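Local coordinates for putative uncharacterized protein (Bacillus anthracis, PDB 3LNO) that is of unknown function but belongs to the DUF59 family and probably takes part in iron-sulfur cluster assembly, at residues A[26-29]-A[30-33]; A[67-70]-A[71-75]. One frame throughout, in Å; residues are numbered along the deposited sequence.

Contact 1. Residues A[26-29]-A[30-33]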
loop_
_atom_site.group_PDB
_atom_site.type_symbol
_atom_site.label_atom_id
_atom_site.label_comp_id
_atom_site.label_asym_id
_atom_site.label_seq_id
_atom_site.Cartn_x
_atom_site.Cartn_y
_atom_site.Cartn_z
ATOM N N GLY A 26 -4.152 -7.130 11.562
ATOM C CA GLY A 26 -3.445 -6.218 12.446
ATOM C C GLY A 26 -2.038 -5.882 11.966
ATOM O O GLY A 26 -1.175 -5.556 12.776
ATOM N N VAL A 27 -1.814 -5.939 10.651
ATOM C CA VAL A 27 -0.499 -5.665 10.069
ATOM C C VAL A 27 -0.691 -4.688 8.922
ATOM O O VAL A 27 -1.713 -4.754 8.231
ATOM C CB VAL A 27 0.189 -6.983 9.598
ATOM C CG1 VAL A 27 1.416 -6.716 8.733
ATOM C CG2 VAL A 27 0.602 -7.798 10.813
ATOM N N ASP A 28 0.247 -3.764 8.723
ATOM C CA ASP A 28 0.075 -2.758 7.669
ATOM C C ASP A 28 0.272 -3.358 6.290
ATOM O O ASP A 28 0.934 -4.385 6.143
ATOM C CB ASP A 28 1.012 -1.580 7.855
ATOM C CG ASP A 28 2.466 -1.947 7.615
ATOM O OD1 ASP A 28 2.870 -2.090 6.429
ATOM O OD2 ASP A 28 3.214 -2.080 8.619
ATOM N N ILE A 29 -0.274 -2.702 5.273
ATOM C CA ILE A 29 -0.310 -3.301 3.943
ATOM C C ILE A 29 1.074 -3.423 3.304
ATOM O O ILE A 29 1.306 -4.263 2.432
ATOM C CB ILE A 29 -1.298 -2.543 3.025
ATOM C CG1 ILE A 29 -0.844 -1.099 2.807
ATOM C CG2 ILE A 29 -2.666 -2.538 3.658
ATOM C CD1 ILE A 29 -1.701 -0.317 1.793
ATOM N N VAL A 30 1.978 -2.541 3.695
ATOM C CA VAL A 30 3.357 -2.601 3.248
ATOM C C VAL A 30 4.026 -3.881 3.781
ATOM O O VAL A 30 4.513 -4.720 2.995
ATOM C CB VAL A 30 4.125 -1.314 3.669
ATOM C CG1 VAL A 30 5.631 -1.509 3.569
ATOM C CG2 VAL A 30 3.698 -0.157 2.780
ATOM N N ASN A 31 4.014 -4.060 5.103
ATOM C CA ASN A 31 4.604 -5.266 5.687
ATOM C C ASN A 31 3.897 -6.556 5.259
ATOM O O ASN A 31 4.521 -7.606 5.188
ATOM C CB ASN A 31 4.751 -5.146 7.212
ATOM C CG ASN A 31 5.928 -4.263 7.609
ATOM O OD1 ASN A 31 5.733 -3.114 8.001
ATOM N ND2 ASN A 31 7.160 -4.790 7.491
ATOM N N LEU A 32 2.617 -6.468 4.902
ATOM C CA LEU A 32 1.955 -7.654 4.371
ATOM C C LEU A 32 2.413 -8.046 2.966
ATOM O O LEU A 32 2.208 -9.177 2.550
ATOM C CB LEU A 32 0.441 -7.493 4.350
ATOM C CG LEU A 32 -0.269 -7.816 5.661
ATOM C CD1 LEU A 32 -1.768 -7.631 5.471
ATOM C CD2 LEU A 32 0.054 -9.234 6.139
ATOM N N GLY A 33 3.009 -7.116 2.237
ATOM C CA GLY A 33 3.364 -7.380 0.853
ATOM C C GLY A 33 2.214 -7.131 -0.109
ATOM O O GLY A 33 2.222 -7.661 -1.232
#

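Contact 2. Residues A[67-70]-A[71-75]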
loop_
_atom_site.group_PDB
_atom_site.type_symbol
_atom_site.label_atom_id
_atom_site.label_comp_id
_atom_site.label_asym_id
_atom_site.label_seq_id
_atom_site.Cartn_x
_atom_site.Cartn_y
_atom_site.Cartn_z
ATOM N N VAL A 67 -6.164 4.213 2.257
ATOM C CA VAL A 67 -5.038 4.653 1.445
ATOM C C VAL A 67 -5.197 6.125 1.042
ATOM O O VAL A 67 -4.287 6.932 1.229
ATOM C CB VAL A 67 -4.837 3.757 0.175
ATOM C CG1 VAL A 67 -3.881 4.404 -0.780
ATOM C CG2 VAL A 67 -4.282 2.384 0.549
ATOM N N LYS A 68 -6.369 6.498 0.528
ATOM C CA LYS A 68 -6.563 7.890 0.109
ATOM C C LYS A 68 -6.500 8.869 1.271
ATOM O O LYS A 68 -5.862 9.905 1.187
ATOM C CB LYS A 68 -7.865 8.054 -0.671
ATOM C CG LYS A 68 -7.887 7.194 -1.929
ATOM C CD LYS A 68 -9.113 7.495 -2.774
ATOM C CE LYS A 68 -8.921 7.033 -4.221
ATOM N NZ LYS A 68 -10.020 7.574 -5.057
ATOM N N LYS A 69 -7.145 8.537 2.368
ATOM C CA LYS A 69 -7.077 9.402 3.535
ATOM C C LYS A 69 -5.645 9.530 4.044
ATOM O O LYS A 69 -5.167 10.641 4.352
ATOM C CB LYS A 69 -7.969 8.849 4.643
ATOM C CG LYS A 69 -7.928 9.676 5.923
ATOM C CD LYS A 69 -9.138 9.407 6.838
ATOM C CE LYS A 69 -9.012 8.084 7.604
ATOM N NZ LYS A 69 -10.071 7.940 8.664
ATOM N N VAL A 70 -4.941 8.407 4.150
ATOM C CA VAL A 70 -3.620 8.470 4.773
ATOM C C VAL A 70 -2.692 9.309 3.897
ATOM O O VAL A 70 -2.000 10.206 4.377
ATOM C CB VAL A 70 -3.032 7.071 5.033
ATOM C CG1 VAL A 70 -1.482 7.130 5.079
ATOM C CG2 VAL A 70 -3.609 6.495 6.331
ATOM N N LEU A 71 -2.691 9.041 2.598
ATOM C CA LEU A 71 -1.751 9.754 1.741
ATOM C C LEU A 71 -2.124 11.235 1.628
ATOM O O LEU A 71 -1.249 12.095 1.723
ATOM C CB LEU A 71 -1.629 9.088 0.375
ATOM C CG LEU A 71 -1.062 7.678 0.396
ATOM C CD1 LEU A 71 -0.936 7.157 -1.018
ATOM C CD2 LEU A 71 0.328 7.640 1.105
ATOM N N SER A 72 -3.416 11.548 1.476
ATOM C CA SER A 72 -3.795 12.945 1.305
ATOM C C SER A 72 -3.516 13.721 2.585
ATOM O O SER A 72 -3.126 14.890 2.558
ATOM C CB SER A 72 -5.268 13.088 0.902
ATOM O OG SER A 72 -6.133 12.548 1.897
ATOM N N THR A 73 -3.709 13.064 3.716
ATOM C CA THR A 73 -3.463 13.715 4.993
ATOM C C THR A 73 -1.972 13.809 5.321
ATOM O O THR A 73 -1.481 14.864 5.715
ATOM C CB THR A 73 -4.163 12.960 6.116
ATOM O OG1 THR A 73 -5.561 12.868 5.799
ATOM C CG2 THR A 73 -3.961 13.678 7.439
ATOM N N ASN A 74 -1.245 12.711 5.147
ATOM C CA ASN A 74 0.142 12.659 5.609
ATOM C C ASN A 74 1.148 13.160 4.592
ATOM O O ASN A 74 2.236 13.599 4.952
ATOM C CB ASN A 74 0.471 11.254 6.152
ATOM C CG ASN A 74 -0.337 10.923 7.417
ATOM O OD1 ASN A 74 -1.081 11.764 7.908
ATOM N ND2 ASN A 74 -0.186 9.715 7.946
ATOM N N VAL A 75 0.770 13.147 3.320
ATOM C CA VAL A 75 1.651 13.643 2.263
ATOM C C VAL A 75 0.872 14.644 1.412
ATOM O O VAL A 75 0.534 14.371 0.253
ATOM C CB VAL A 75 2.152 12.483 1.389
ATOM C CG1 VAL A 75 3.261 12.961 0.471
ATOM C CG2 VAL A 75 2.624 11.323 2.288
#

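Contact 1. Residues A[26-29]-A[30-33]
With CG of D28 turned in between its own backbone N and carbonyl carbon (chi1 69°), the carboxylate folds back over the start of the short helix 29-32, where N31 offers its backbone N-H. The capping bond that this torsion allows, from N31 N to D28 OD1, is short at 2.6 Å and nearly straight, with an N-H...O angle of 170°. It reaches the oxygen from above the carboxylate plane, well out of it. OD1 is also pressed close to V30 CB, at 3.1 Å. The negative charge of the acid would probably be eased by the N-H groups at the N-terminal end of the turn. The side chains of D28 and N31 pass each other at an angle, with the carboxylate and amide planes 68° apart.

The main chain of D28 grips the turn as well: L32 N donates to D28 O at 3.0 Å, the i to i+4 bond of the first turn. An apolar touch accompanies it, CG1 of V27 lying 3.7 Å from L32 CG as the two side chains meet at a slant. I29 turns away from this cap, and its side chain packs on I63 and V67 of helix 60-74. At the far end, where G33 has positive phi, G33 N donates to V30 O at 2.9 Å, while L32 O receives the indole N-H of W91. This short turn begins with an aspartate N-cap at D28 and ends in a Schellman motif at G33.

Contact 2. Residues A[67-70]-A[71-75]
V67 opens this last part of helix 60-74 by accepting from L71 N through its carbonyl oxygen O at 3.0 Å, an almost straight bond. The two side chains lie next to each other and point the same way, V67 CG1 meeting L71 CD1 at 4.0 Å. Both are buried, facing the sheet (V67 on M50 and V83, L71 on I48 and I81) and touching L17.

One residue on, K68 O is held twice by S72. S72 OG donates to K68 O at 2.8 Å, its chi1 of 61° placing it between the backbone N and the carbonyl carbon; the backbone N of S72 reaches the same oxygen from the opposite face of the carbonyl plane. The helix here is the crossover of a beta-alpha-beta unit, running between the parallel strands 46-50 and 81-85 with its V67 and L71 side on the sheet and its lysines exposed.

K69 repeats the double grip with a different rotamer. T73 OG1, set beside its own backbone N (chi1 -56°), donates to K69 O at 2.7 Å, and T73 N approaches that oxygen from the other face. The side chains of K69 and T73 lie side by side, with K69 CG near OG1 of T73. V70 O then takes the N-H of N74, N to O 2.7 Å, while V70 CG1 comes within 4.1 Å of N74 ND2 as the two side chains cross.

Overall arrangement
Contact 1 precedes contact 2 along the chain, and their centres lie about 16 Å apart. They nevertheless touch directly: I29 CD1 of 26-33 packs against V67 CG2 of 67-75 at 3.9 Å, so the capped turn leans on the crossover helix. Loop residues lend further continuity, since L17 is packed by V30 from contact 1 and by V67 and L71 from contact 2, while V20 meets both I29 and V70. As a worked example, the pair contrasts a single helical turn closed at both ends with a longer helix near its C-terminal end. Both contacts are packing within the DUF59 fold.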